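PDB 3AII: glutamate--tRNA ligase from Methanothermobacter thermautotrophicus, which catalyses the ATP-dependent attachment of glutamate to tRNA, first activating the amino acid as glutamyl-adenylate and then transferring it to the acceptor end. Local coordinates for residues 274-279 with 304-309; 287-292 with 314-319. One frame throughout, in Å; residues are numbered along the deposited sequence. Where two conformers were deposited one is given.

Contact 1: residues 274-279 with 304-309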
loop_
_atom_site.group_PDB
_atom_site.type_symbol
_atom_site.label_atom_id
_atom_site.label_comp_id
_atom_site.label_asym_id
_atom_site.label_seq_id
_atom_site.Cartn_x
_atom_site.Cartn_y
_atom_site.Cartn_z
ATOM N N MET A 274 17.173 -15.343 -2.446
ATOM C CA MET A 274 15.971 -15.349 -1.624
ATOM C C MET A 274 15.571 -16.742 -1.110
ATOM O O MET A 274 15.283 -16.916 0.080
ATOM C CB MET A 274 14.817 -14.684 -2.387
ATOM C CG MET A 274 13.812 -13.992 -1.489
ATOM S SD MET A 274 12.158 -14.610 -1.796
ATOM C CE MET A 274 12.544 -16.347 -1.869
ATOM N N ASN A 275 15.543 -17.739 -1.986
ATOM C CA ASN A 275 15.080 -19.047 -1.546
ATOM C C ASN A 275 15.956 -19.701 -0.480
ATOM O O ASN A 275 15.467 -20.496 0.316
ATOM C CB ASN A 275 14.848 -19.979 -2.738
ATOM C CG ASN A 275 13.573 -19.635 -3.478
ATOM O OD1 ASN A 275 13.577 -19.352 -4.681
ATOM N ND2 ASN A 275 12.472 -19.625 -2.750
ATOM N N PHE A 276 17.246 -19.365 -0.468
ATOM C CA PHE A 276 18.143 -19.862 0.559
ATOM C C PHE A 276 17.934 -19.112 1.876
ATOM O O PHE A 276 17.749 -19.726 2.930
ATOM C CB PHE A 276 19.622 -19.758 0.130
ATOM C CG PHE A 276 20.596 -20.296 1.175
ATOM C CD1 PHE A 276 20.719 -21.659 1.405
ATOM C CD2 PHE A 276 21.359 -19.421 1.940
ATOM C CE1 PHE A 276 21.603 -22.139 2.380
ATOM C CE2 PHE A 276 22.218 -19.875 2.921
ATOM C CZ PHE A 276 22.370 -21.251 3.127
ATOM N N SER A 277 18.012 -17.786 1.835
ATOM C CA SER A 277 17.896 -17.020 3.073
ATOM C C SER A 277 16.521 -17.183 3.715
ATOM O O SER A 277 16.426 -17.245 4.937
ATOM C CB SER A 277 18.203 -15.541 2.844
ATOM O OG SER A 277 17.279 -14.983 1.914
ATOM N N VAL A 278 15.478 -17.300 2.894
ATOM C CA VAL A 278 14.115 -17.472 3.423
ATOM C C VAL A 278 14.003 -18.809 4.176
ATOM O O VAL A 278 13.502 -18.869 5.306
ATOM C CB VAL A 278 13.050 -17.364 2.306
ATOM C CG1 VAL A 278 11.699 -17.892 2.775
ATOM C CG2 VAL A 278 12.924 -15.930 1.841
ATOM N N ALA A 279 14.474 -19.883 3.557
ATOM C CA ALA A 279 14.415 -21.200 4.190
ATOM C C ALA A 279 15.220 -21.241 5.475
ATOM O O ALA A 279 14.752 -21.739 6.495
ATOM C CB ALA A 279 14.913 -22.280 3.229
ATOM N N GLU A 304 12.155 -26.777 -0.422
ATOM C CA GLU A 304 12.008 -28.130 0.108
ATOM C C GLU A 304 13.320 -28.934 0.069
ATOM O O GLU A 304 13.620 -29.686 0.994
ATOM C CB GLU A 304 10.871 -28.862 -0.612
ATOM C CG GLU A 304 9.489 -28.370 -0.206
ATOM C CD GLU A 304 8.367 -28.975 -1.032
ATOM O OE1 GLU A 304 8.653 -29.713 -2.003
ATOM O OE2 GLU A 304 7.191 -28.705 -0.708
ATOM N N TYR A 305 14.126 -28.737 -0.973
ATOM C CA TYR A 305 15.413 -29.430 -1.090
ATOM C C TYR A 305 16.405 -29.032 -0.008
ATOM O O TYR A 305 17.191 -29.847 0.463
ATOM C CB TYR A 305 16.038 -29.193 -2.467
ATOM C CG TYR A 305 15.333 -29.939 -3.569
ATOM C CD1 TYR A 305 14.351 -29.321 -4.335
ATOM C CD2 TYR A 305 15.646 -31.261 -3.843
ATOM C CE1 TYR A 305 13.696 -30.005 -5.337
ATOM C CE2 TYR A 305 14.996 -31.948 -4.845
ATOM C CZ TYR A 305 14.026 -31.320 -5.584
ATOM O OH TYR A 305 13.381 -32.007 -6.581
ATOM N N LEU A 306 16.360 -27.761 0.374
ATOM C CA LEU A 306 17.224 -27.249 1.429
ATOM C C LEU A 306 16.870 -27.874 2.760
ATOM O O LEU A 306 17.745 -28.361 3.477
ATOM C CB LEU A 306 17.066 -25.737 1.561
ATOM C CG LEU A 306 17.741 -24.854 0.527
ATOM C CD1 LEU A 306 17.367 -23.410 0.810
ATOM C CD2 LEU A 306 19.242 -25.036 0.581
ATOM N N TYR A 307 15.576 -27.856 3.086
ATOM C CA TYR A 307 15.085 -28.442 4.331
ATOM C C TYR A 307 15.480 -29.914 4.363
ATOM O O TYR A 307 15.989 -30.410 5.353
ATOM C CB TYR A 307 13.563 -28.315 4.442
ATOM C CG TYR A 307 13.049 -26.935 4.811
ATOM C CD1 TYR A 307 13.012 -26.524 6.140
ATOM C CD2 TYR A 307 12.596 -26.061 3.833
ATOM C CE1 TYR A 307 12.524 -25.269 6.489
ATOM C CE2 TYR A 307 12.108 -24.783 4.172
ATOM C CZ TYR A 307 12.084 -24.407 5.502
ATOM O OH TYR A 307 11.602 -23.166 5.851
ATOM N N ARG A 308 15.247 -30.593 3.249
ATOM C CA ARG A 308 15.636 -31.993 3.081
ATOM C C ARG A 308 17.104 -32.243 3.416
ATOM O O ARG A 308 17.450 -33.088 4.265
ATOM C CB ARG A 308 15.397 -32.415 1.629
ATOM C CG ARG A 308 13.973 -32.778 1.283
ATOM C CD ARG A 308 13.934 -33.373 -0.114
ATOM N NE ARG A 308 15.127 -34.174 -0.386
ATOM C CZ ARG A 308 15.371 -34.775 -1.545
ATOM N NH1 ARG A 308 16.482 -35.480 -1.711
ATOM N NH2 ARG A 308 14.500 -34.673 -2.536
ATOM N N HIS A 309 17.978 -31.516 2.730
ATOM C CA HIS A 309 19.410 -31.703 2.876
ATOM C C HIS A 309 19.917 -31.403 4.269
ATOM O O HIS A 309 20.851 -32.046 4.735
ATOM C CB HIS A 309 20.178 -30.844 1.869
ATOM C CG HIS A 309 20.147 -31.378 0.476
ATOM N ND1 HIS A 309 20.353 -32.712 0.190
ATOM C CD2 HIS A 309 19.966 -30.760 -0.714
ATOM C CE1 HIS A 309 20.286 -32.894 -1.116
ATOM N NE2 HIS A 309 20.057 -31.725 -1.688
#

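Contact 2: residues 287-292 with 314-319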
loop_
_atom_site.group_PDB
_atom_site.type_symbol
_atom_site.label_atom_id
_atom_site.label_comp_id
_atom_site.label_asym_id
_atom_site.label_seq_id
_atom_site.Cartn_x
_atom_site.Cartn_y
_atom_site.Cartn_z
ATOM N N VAL A 287 9.446 -20.321 12.291
ATOM C CA VAL A 287 8.193 -20.095 11.560
ATOM C C VAL A 287 7.486 -21.430 11.302
ATOM O O VAL A 287 8.117 -22.401 10.853
ATOM C CB VAL A 287 8.467 -19.398 10.226
ATOM C CG1 VAL A 287 7.221 -19.385 9.352
ATOM C CG2 VAL A 287 8.969 -17.979 10.508
ATOM N N THR A 288 6.192 -21.491 11.613
ATOM C CA THR A 288 5.433 -22.744 11.493
ATOM C C THR A 288 4.528 -22.762 10.274
ATOM O O THR A 288 4.225 -23.827 9.730
ATOM C CB THR A 288 4.559 -22.985 12.738
ATOM O OG1 THR A 288 3.624 -21.900 12.887
ATOM C CG2 THR A 288 5.427 -23.086 13.982
ATOM N N HIS A 289 4.099 -21.579 9.845
ATOM C CA HIS A 289 3.173 -21.433 8.733
ATOM C C HIS A 289 3.622 -20.274 7.884
ATOM O O HIS A 289 3.794 -19.151 8.378
ATOM C CB HIS A 289 1.759 -21.188 9.244
ATOM C CG HIS A 289 1.185 -22.347 9.996
ATOM N ND1 HIS A 289 1.485 -22.600 11.315
ATOM C CD2 HIS A 289 0.332 -23.327 9.610
ATOM C CE1 HIS A 289 0.850 -23.688 11.709
ATOM N NE2 HIS A 289 0.135 -24.145 10.695
ATOM N N VAL A 290 3.835 -20.560 6.609
ATOM C CA VAL A 290 4.225 -19.557 5.640
ATOM C C VAL A 290 3.025 -19.173 4.780
ATOM O O VAL A 290 2.503 -19.989 4.022
ATOM C CB VAL A 290 5.367 -20.076 4.750
ATOM C CG1 VAL A 290 5.600 -19.127 3.578
ATOM C CG2 VAL A 290 6.638 -20.286 5.578
ATOM N N LEU A 291 2.595 -17.918 4.907
ATOM C CA LEU A 291 1.390 -17.438 4.251
ATOM C C LEU A 291 1.741 -16.247 3.379
ATOM O O LEU A 291 2.088 -15.183 3.891
ATOM C CB LEU A 291 0.367 -17.019 5.308
ATOM C CG LEU A 291 -0.975 -16.461 4.848
ATOM C CD1 LEU A 291 -1.668 -17.469 3.949
ATOM C CD2 LEU A 291 -1.833 -16.123 6.058
ATOM N N ARG A 292 1.665 -16.425 2.063
ATOM C CA ARG A 292 1.924 -15.325 1.135
ATOM C C ARG A 292 1.093 -15.448 -0.145
ATOM O O ARG A 292 0.494 -16.492 -0.407
ATOM C CB ARG A 292 3.414 -15.265 0.785
ATOM C CG ARG A 292 3.887 -16.452 -0.044
ATOM C CD ARG A 292 5.402 -16.538 -0.093
ATOM N NE ARG A 292 5.877 -17.920 -0.034
ATOM C CZ ARG A 292 6.143 -18.675 -1.097
ATOM N NH1 ARG A 292 5.982 -18.187 -2.321
ATOM N NH2 ARG A 292 6.572 -19.921 -0.936
ATOM N N PRO A 314 9.949 -28.775 7.088
ATOM C CA PRO A 314 9.498 -27.495 6.540
ATOM C C PRO A 314 8.251 -27.001 7.260
ATOM O O PRO A 314 7.519 -27.793 7.859
ATOM C CB PRO A 314 9.161 -27.820 5.079
ATOM C CG PRO A 314 9.378 -29.309 4.915
ATOM C CD PRO A 314 9.517 -29.916 6.266
ATOM N N PRO A 315 7.999 -25.692 7.201
ATOM C CA PRO A 315 6.740 -25.154 7.735
ATOM C C PRO A 315 5.563 -25.502 6.828
ATOM O O PRO A 315 5.761 -25.871 5.668
ATOM C CB PRO A 315 6.981 -23.643 7.717
ATOM C CG PRO A 315 7.964 -23.434 6.600
ATOM C CD PRO A 315 8.843 -24.653 6.578
ATOM N N GLU A 316 4.341 -25.395 7.341
ATOM C CA GLU A 316 3.182 -25.467 6.466
ATOM C C GLU A 316 3.263 -24.327 5.458
ATOM O O GLU A 316 3.663 -23.215 5.802
ATOM C CB GLU A 316 1.879 -25.389 7.267
ATOM C CG GLU A 316 1.688 -26.556 8.224
ATOM C CD GLU A 316 1.463 -27.876 7.504
ATOM O OE1 GLU A 316 0.900 -27.859 6.387
ATOM O OE2 GLU A 316 1.840 -28.928 8.060
ATOM N N PHE A 317 2.914 -24.613 4.207
ATOM C CA PHE A 317 2.919 -23.599 3.154
ATOM C C PHE A 317 1.499 -23.324 2.688
ATOM O O PHE A 317 0.791 -24.234 2.264
ATOM C CB PHE A 317 3.777 -24.042 1.964
ATOM C CG PHE A 317 5.260 -23.916 2.193
ATOM C CD1 PHE A 317 5.911 -22.711 1.967
ATOM C CD2 PHE A 317 6.007 -25.009 2.618
ATOM C CE1 PHE A 317 7.278 -22.595 2.173
ATOM C CE2 PHE A 317 7.369 -24.901 2.819
ATOM C CZ PHE A 317 8.009 -23.692 2.597
ATOM N N ILE A 318 1.087 -22.063 2.770
ATOM C CA ILE A 318 -0.259 -21.669 2.372
ATOM C C ILE A 318 -0.191 -20.511 1.386
ATOM O O ILE A 318 0.236 -19.410 1.733
ATOM C CB ILE A 318 -1.103 -21.285 3.593
ATOM C CG1 ILE A 318 -1.139 -22.455 4.580
ATOM C CG2 ILE A 318 -2.512 -20.890 3.166
ATOM C CD1 ILE A 318 -1.561 -22.077 5.971
ATOM N N HIS A 319 -0.599 -20.775 0.148
ATOM C CA HIS A 319 -0.488 -19.796 -0.926
ATOM C C HIS A 319 -1.876 -19.333 -1.359
ATOM O O HIS A 319 -2.769 -20.151 -1.583
ATOM C CB HIS A 319 0.246 -20.402 -2.124
ATOM C CG HIS A 319 1.726 -20.511 -1.940
ATOM N ND1 HIS A 319 2.303 -21.312 -0.977
ATOM C CD2 HIS A 319 2.753 -19.932 -2.609
ATOM C CE1 HIS A 319 3.619 -21.215 -1.054
ATOM N NE2 HIS A 319 3.917 -20.385 -2.038
#

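Contact 1: residues 274-279 with 304-309
Helices 274-284 and 299-310 of the class I catalytic domain meet here chiefly through L306, with Y307 beside it, an example of how two crossing helices share an apolar joint. The segment axes pass 9.9 Å apart at 50° to each other. L306 has CG anti to its carbonyl carbon (chi1 -77°) and an extended chi2, which sends CD1 into the opposite backbone. L306 CD1 lies 3.5 Å from N275 O, against F276 CA, and 3.6 Å from A279 CB. L306 CD2 meets the edge of the F276 ring, in its plane, 3.8 Å from F276 CD1; the two side chains cross at about a right angle. On the next residue, Y307 brings CE2 to 3.9 Å from A279 CB, while its OH packs 3.5 Å from A279 O. An alanine at Y307 would remove the ring that covers A279 and would probably loosen the seating of this helix. The amide of N275 turns to Q303, so ND2 ties the same pair of helices through a polar bond. Around the joint, L182 and W251 also pack on L306, and F276 reaches T179 of helix 172-184 together with S253 and M254 of strand 252-256.

Contact 2: residues 287-292 with 314-319
T288 OG1 is gripped by two hydrogen bonds, one to V98 N and one, 2.7 Å long, to ND1 of H289. The second bond, with another from H289 NE2 to A91 O, fixes the rotation of the imidazole, whose CD2 lies 3.5 Å from E316 CB. The strands run parallel, with H289, V290 and L291 beside E316, F317 and I318. V290 uses both its N and its O toward strand 316-318: N reaches E316 O at 2.8 Å in a nearly straight bond (175°), and O takes I318 N at 2.8 Å. E316 N to T288 O is more bent, and R292 N to I318 O is weak. V290 CG2 lies alongside P315 CG at 3.6 Å and its CB meets F317 CD1, whereas L291 crosses I318 obliquely on the other face. At the far end R292, its CG crowded between N and carbonyl carbon (chi1 68°), offers a guanidinium face to the H319 ring edge; H319 NE2 stands 3.0 Å from R292 CZ, the planes 76° apart and the angles too poor for hydrogen bonding. Parallel strands joined through helix 299-310 make a beta-alpha-beta crossover, the repeating element of the Rossmann-type fold of class I synthetases.

In the fold
The two contacts interleave: helix 274-284 leads into strand 289-291, and helix 299-310 into strand 316-318, so contact 1 pairs the helices that precede the strands of contact 2. Their centres lie about 13 Å apart. Y307 bridges them, with its OH 3.2 Å from P315 CD and its CD1 3.7 Å from P314 CA, while V287 and V290 touch D282 of the first helix. On the opposite face of the strand pair, L291 packs on L119 and Y123 of helix 111-126, which begins in the predicted HIGH region, a motif that in class I synthetases helps bind ATP; no nucleotide is present here. The T288 side chain lies about 12 Å from a bound calcium ion, too far to coordinate it.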